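Local coordinates for peptidase M16 inactive domain family protein (Pseudomonas fluorescens, PDB 3GWB) that is an M16-family peptidase homologue that probably serves as a non-catalytic partner in metal-dependent peptide hydrolysis, at residues 33-38 against 100-105; 255-260 against 307-312. All blocks are in the same frame, centred on the assembly; numbering follows the deposited sequence.

Interaction 1 of 2, residues 33-38 against 100-105; sequences LPMFDL and RSLSAV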
loop_
_atom_site.group_PDB
_atom_site.type_symbol
_atom_site.label_atom_id
_atom_site.label_comp_id
_atom_site.label_asym_id
_atom_site.label_seq_id
_atom_site.Cartn_x
_atom_site.Cartn_y
_atom_site.Cartn_z
ATOM N N LEU A 33 -10.945 -6.959 23.404
ATOM C CA LEU A 33 -11.515 -5.874 22.599
ATOM C C LEU A 33 -12.895 -6.239 22.066
ATOM O O LEU A 33 -13.150 -7.397 21.727
ATOM C CB LEU A 33 -10.592 -5.564 21.418
ATOM C CG LEU A 33 -9.177 -5.140 21.812
ATOM C CD1 LEU A 33 -8.246 -5.246 20.607
ATOM C CD2 LEU A 33 -9.216 -3.723 22.367
ATOM N N PRO A 34 -13.797 -5.246 21.964
ATOM C CA PRO A 34 -15.165 -5.437 21.471
ATOM C C PRO A 34 -15.232 -5.551 19.948
ATOM O O PRO A 34 -15.944 -4.802 19.277
ATOM C CB PRO A 34 -15.881 -4.199 21.996
ATOM C CG PRO A 34 -14.823 -3.140 21.824
ATOM C CD PRO A 34 -13.578 -3.839 22.362
HETATM N N MSE A 35 -14.488 -6.499 19.404
HETATM C CA MSE A 35 -14.457 -6.695 17.963
HETATM C C MSE A 35 -13.981 -8.094 17.638
HETATM O O MSE A 35 -13.585 -8.841 18.526
HETATM C CB MSE A 35 -13.537 -5.659 17.308
HETATM C CG MSE A 35 -12.218 -5.419 18.029
HETATM SE SE MSE A 35 -11.290 -3.974 17.379
HETATM C CE MSE A 35 -12.655 -2.884 16.887
ATOM N N PHE A 36 -14.020 -8.455 16.365
ATOM C CA PHE A 36 -13.569 -9.779 15.977
ATOM C C PHE A 36 -13.143 -9.782 14.522
ATOM O O PHE A 36 -13.486 -8.868 13.757
ATOM C CB PHE A 36 -14.676 -10.818 16.211
ATOM C CG PHE A 36 -15.817 -10.721 15.238
ATOM C CD1 PHE A 36 -15.784 -11.419 14.036
ATOM C CD2 PHE A 36 -16.916 -9.920 15.517
ATOM C CE1 PHE A 36 -16.830 -11.313 13.119
ATOM C CE2 PHE A 36 -17.970 -9.803 14.607
ATOM C CZ PHE A 36 -17.927 -10.505 13.406
ATOM N N ASP A 37 -12.385 -10.809 14.159
ATOM C CA ASP A 37 -11.894 -10.974 12.804
ATOM C C ASP A 37 -12.408 -12.286 12.240
ATOM O O ASP A 37 -12.295 -13.330 12.884
ATOM C CB ASP A 37 -10.368 -10.994 12.782
ATOM C CG ASP A 37 -9.764 -9.638 13.077
ATOM O OD1 ASP A 37 -8.527 -9.506 12.996
ATOM O OD2 ASP A 37 -10.527 -8.705 13.392
ATOM N N LEU A 38 -12.992 -12.207 11.047
ATOM C CA LEU A 38 -13.502 -13.372 10.335
ATOM C C LEU A 38 -12.671 -13.469 9.062
ATOM O O LEU A 38 -12.543 -12.497 8.317
ATOM C CB LEU A 38 -14.982 -13.188 9.985
ATOM C CG LEU A 38 -15.633 -14.204 9.040
ATOM C CD1 LEU A 38 -15.558 -15.598 9.642
ATOM C CD2 LEU A 38 -17.092 -13.807 8.794
ATOM N N ARG A 100 -13.372 -7.448 9.409
ATOM C CA ARG A 100 -13.058 -7.082 10.780
ATOM C C ARG A 100 -14.295 -6.275 11.141
ATOM O O ARG A 100 -14.708 -5.403 10.379
ATOM C CB ARG A 100 -11.795 -6.223 10.868
ATOM C CG ARG A 100 -11.535 -5.707 12.278
ATOM C CD ARG A 100 -10.058 -5.383 12.560
ATOM N NE ARG A 100 -9.492 -4.373 11.663
ATOM C CZ ARG A 100 -9.001 -4.631 10.451
ATOM N NH1 ARG A 100 -9.002 -5.873 9.979
ATOM N NH2 ARG A 100 -8.504 -3.646 9.711
ATOM N N SER A 101 -14.900 -6.569 12.285
ATOM C CA SER A 101 -16.125 -5.884 12.670
ATOM C C SER A 101 -16.282 -5.716 14.175
ATOM O O SER A 101 -15.724 -6.485 14.959
ATOM C CB SER A 101 -17.321 -6.672 12.111
ATOM O OG SER A 101 -18.561 -6.265 12.666
ATOM N N LEU A 102 -17.029 -4.688 14.572
ATOM C CA LEU A 102 -17.306 -4.471 15.978
ATOM C C LEU A 102 -18.134 -5.700 16.348
ATOM O O LEU A 102 -18.858 -6.234 15.503
ATOM C CB LEU A 102 -18.130 -3.198 16.169
ATOM C CG LEU A 102 -17.363 -1.887 15.962
ATOM C CD1 LEU A 102 -18.323 -0.710 15.982
ATOM C CD2 LEU A 102 -16.317 -1.736 17.060
ATOM N N SER A 103 -18.030 -6.145 17.598
ATOM C CA SER A 103 -18.746 -7.335 18.047
ATOM C C SER A 103 -20.205 -7.106 18.439
ATOM O O SER A 103 -20.989 -8.056 18.477
ATOM C CB SER A 103 -17.993 -7.991 19.212
ATOM O OG SER A 103 -17.899 -7.123 20.328
ATOM N N ALA A 104 -20.570 -5.860 18.733
ATOM C CA ALA A 104 -21.948 -5.546 19.109
ATOM C C ALA A 104 -22.931 -6.090 18.068
ATOM O O ALA A 104 -22.774 -5.855 16.868
ATOM C CB ALA A 104 -22.119 -4.046 19.246
ATOM N N VAL A 105 -23.951 -6.803 18.538
ATOM C CA VAL A 105 -24.958 -7.401 17.664
ATOM C C VAL A 105 -25.590 -6.443 16.653
ATOM O O VAL A 105 -25.830 -6.824 15.509
ATOM C CB VAL A 105 -26.103 -8.067 18.487
ATOM C CG1 VAL A 105 -25.530 -9.136 19.405
ATOM C CG2 VAL A 105 -26.844 -7.021 19.303
HETATM O O HOH W 1 -18.625 -3.793 19.649
#
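Phe36 turns its ring to Ser101 and Ser103. Its chi1 of 72° puts CG between the backbone N and the carbonyl carbon. Ser103 CA meets the ring at its edge, 4.1 Å from Phe36 CD2. Ser101 CB lies 4.1 Å from Phe36 CZ. Ser101 OG turns to its own strand and donates to Leu102 O. Arg108 of helix 105-120 and Leu201 of strand 197-203 also touch the ring. An alanine in place of Phe36 would probably open a gap beside Ser101 and leave Arg108 and Leu201 without the ring they touch. On the face of Asp37 and Arg100, the two side chains lie side by side and point the same way. Asp37 OD2 meets the aliphatic chain, 3.4 Å from Arg100 CG, and its carboxylate plane is 60° from the guanidinium. Met35, a selenomethionine, bends at chi3, and its CE reaches Leu102 CD2 at 3.8 Å. Leu102 of the second subunit also packs on Met35. The backbones pair antiparallel through Phe36 N to Ser101 O (3.0 Å) and Ser101 N to Phe36 O (3.1 Å). At the strand end, Ser103 N lies above the carbonyl plane of Pro34 and donates to its O. A water links Pro34 O to Ala104 N. The backbone bonds thus set the register, while Asp37 and Arg100 contribute no direct salt bridge and at most a longer-range attraction.

Interaction 2 of 2, residues 255-260 against 307-312; sequences AQLGID and QARGPF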
loop_
_atom_site.group_PDB
_atom_site.type_symbol
_atom_site.label_atom_id
_atom_site.label_comp_id
_atom_site.label_asym_id
_atom_site.label_seq_id
_atom_site.Cartn_x
_atom_site.Cartn_y
_atom_site.Cartn_z
ATOM N N ALA A 255 17.209 -19.304 -6.656
ATOM C CA ALA A 255 16.138 -20.091 -6.081
ATOM C C ALA A 255 16.190 -21.559 -6.458
ATOM O O ALA A 255 16.916 -21.964 -7.365
ATOM C CB ALA A 255 14.785 -19.506 -6.506
ATOM N N GLN A 256 15.400 -22.338 -5.730
ATOM C CA GLN A 256 15.254 -23.767 -5.940
ATOM C C GLN A 256 14.015 -24.134 -5.157
ATOM O O GLN A 256 13.491 -23.306 -4.407
ATOM C CB GLN A 256 16.470 -24.539 -5.425
ATOM C CG GLN A 256 16.876 -24.259 -3.992
ATOM C CD GLN A 256 18.102 -25.069 -3.591
ATOM O OE1 GLN A 256 17.998 -26.250 -3.237
ATOM N NE2 GLN A 256 19.272 -24.447 -3.675
ATOM N N LEU A 257 13.529 -25.356 -5.334
ATOM C CA LEU A 257 12.334 -25.780 -4.629
ATOM C C LEU A 257 12.577 -25.850 -3.132
ATOM O O LEU A 257 13.569 -26.419 -2.680
ATOM C CB LEU A 257 11.868 -27.144 -5.140
ATOM C CG LEU A 257 11.374 -27.181 -6.586
ATOM C CD1 LEU A 257 10.894 -28.592 -6.927
ATOM C CD2 LEU A 257 10.238 -26.182 -6.759
ATOM N N GLY A 258 11.667 -25.256 -2.369
ATOM C CA GLY A 258 11.790 -25.265 -0.926
ATOM C C GLY A 258 10.923 -26.365 -0.353
ATOM O O GLY A 258 10.826 -27.450 -0.926
ATOM N N ILE A 259 10.278 -26.087 0.773
ATOM C CA ILE A 259 9.419 -27.075 1.409
ATOM C C ILE A 259 7.949 -26.719 1.228
ATOM O O ILE A 259 7.619 -25.615 0.795
ATOM C CB ILE A 259 9.692 -27.151 2.925
ATOM C CG1 ILE A 259 9.502 -25.762 3.545
ATOM C CG2 ILE A 259 11.100 -27.668 3.180
ATOM C CD1 ILE A 259 9.317 -25.778 5.048
ATOM N N ASP A 260 7.072 -27.668 1.539
ATOM C CA ASP A 260 5.642 -27.406 1.478
ATOM C C ASP A 260 5.299 -26.991 2.909
ATOM O O ASP A 260 6.030 -27.319 3.844
ATOM C CB ASP A 260 4.846 -28.645 1.040
ATOM C CG ASP A 260 5.224 -29.892 1.804
ATOM O OD1 ASP A 260 5.350 -29.821 3.043
ATOM O OD2 ASP A 260 5.382 -30.951 1.159
ATOM N N GLN A 307 0.873 -25.462 -0.613
ATOM C CA GLN A 307 0.282 -26.796 -0.588
ATOM C C GLN A 307 1.304 -27.761 -1.164
ATOM O O GLN A 307 1.563 -28.815 -0.595
ATOM C CB GLN A 307 -1.002 -26.826 -1.417
ATOM C CG GLN A 307 -1.864 -28.057 -1.192
ATOM C CD GLN A 307 -3.184 -27.977 -1.949
ATOM O OE1 GLN A 307 -3.214 -28.063 -3.179
ATOM N NE2 GLN A 307 -4.280 -27.796 -1.212
ATOM N N ALA A 308 1.875 -27.393 -2.303
ATOM C CA ALA A 308 2.908 -28.204 -2.928
ATOM C C ALA A 308 4.208 -27.495 -2.567
ATOM O O ALA A 308 4.177 -26.428 -1.950
ATOM C CB ALA A 308 2.719 -28.240 -4.437
ATOM N N ARG A 309 5.345 -28.067 -2.943
ATOM C CA ARG A 309 6.620 -27.444 -2.621
ATOM C C ARG A 309 6.715 -26.009 -3.121
ATOM O O ARG A 309 6.655 -25.741 -4.329
ATOM C CB ARG A 309 7.780 -28.257 -3.189
ATOM C CG ARG A 309 8.025 -29.560 -2.452
ATOM C CD ARG A 309 9.181 -30.316 -3.071
ATOM N NE ARG A 309 10.480 -29.730 -2.752
ATOM C CZ ARG A 309 11.611 -30.068 -3.362
ATOM N NH1 ARG A 309 11.592 -30.979 -4.325
ATOM N NH2 ARG A 309 12.762 -29.514 -3.005
ATOM N N GLY A 310 6.848 -25.087 -2.173
ATOM C CA GLY A 310 6.967 -23.686 -2.512
ATOM C C GLY A 310 8.427 -23.402 -2.784
ATOM O O GLY A 310 9.274 -24.252 -2.533
ATOM N N PRO A 311 8.768 -22.214 -3.277
ATOM C CA PRO A 311 10.179 -21.954 -3.544
ATOM C C PRO A 311 10.999 -21.388 -2.380
ATOM O O PRO A 311 10.459 -20.874 -1.400
ATOM C CB PRO A 311 10.107 -20.971 -4.695
ATOM C CG PRO A 311 8.941 -20.104 -4.261
ATOM C CD PRO A 311 7.919 -21.120 -3.790
ATOM N N PHE A 312 12.312 -21.525 -2.501
ATOM C CA PHE A 312 13.247 -20.948 -1.554
ATOM C C PHE A 312 13.907 -19.948 -2.489
ATOM O O PHE A 312 14.346 -20.318 -3.587
ATOM C CB PHE A 312 14.300 -21.938 -1.064
ATOM C CG PHE A 312 15.465 -21.264 -0.389
ATOM C CD1 PHE A 312 15.341 -20.747 0.901
ATOM C CD2 PHE A 312 16.670 -21.082 -1.070
ATOM C CE1 PHE A 312 16.394 -20.038 1.494
ATOM C CE2 PHE A 312 17.730 -20.377 -0.489
ATOM C CZ PHE A 312 17.593 -19.859 0.801
HETATM O O HOH W 2 9.233 -23.281 0.659
#
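Strands 249-257 and 311-319 are antiparallel neighbours in the five-stranded mixed sheet of the second half of the chain, and here Gln256 pairs with Phe312 at the end of the first strand and the start of the second. Gln256 N donates to Phe312 O (3.1 Å), and Phe312 N returns a bond to Gln256 O (2.9 Å). Both side chains lie on one face, where Gln256 CG approaches the Phe312 ring obliquely. That ring also meets Phe303 of strand 299-303. Gln256 NE2 donates to Asn409 O.

Beyond this pair, Gly258 N donates to Gly310 O, and Gly310 N donates to Ile259 O from above the carbonyl plane. A CB on Gly258 would point toward 307-312 and come tight against Gly310 O. Backbone hydrogen bonding of the sheet thus continues past the Leu257-Pro311 bridge, and there a side chain joins it. In Arg309, chi3 (74°) bends the chain so that NE comes to Gly258 O. Arg309 NE gives a nearly straight bond to Gly258 O (2.9 Å, 167° at the hydrogen), with the oxygen in the guanidinium plane. Arg309 NH2 makes a weak bond to Leu257 O (3.2 Å). Leu257 crosses the arginine at about a right angle. Its CB lies 3.3 Å above one guanidinium face, offset toward the rim, and Leu257 CD1 lies 3.6 Å from Arg309 NH1. A salt bridge from NH1 to Glu235 probably helps fix the turn of the group. Water 2 donates to Ile259 O and, weakly, to Pro311 O.

Interactions 1 and 2 are both mostly buried, and each joins antiparallel neighbours at a strand end. They hold different elements. Residues 33-38 and 100-105 belong to the six-stranded sheet, residues 255-260 and 307-312 to the five-stranded one. Their centres are 36 Å apart, on opposite sides of the chain's centre, and they do not touch. Interaction 1 lies farther out and borders the second subunit, with Arg100 exposed. No other chain of the assembly reaches interaction 2. The chemistry differs accordingly. In interaction 1 all hydrogen bonds between the segments are backbone to backbone. Interaction 2 adds an arginine that bonds to carbonyl oxygens.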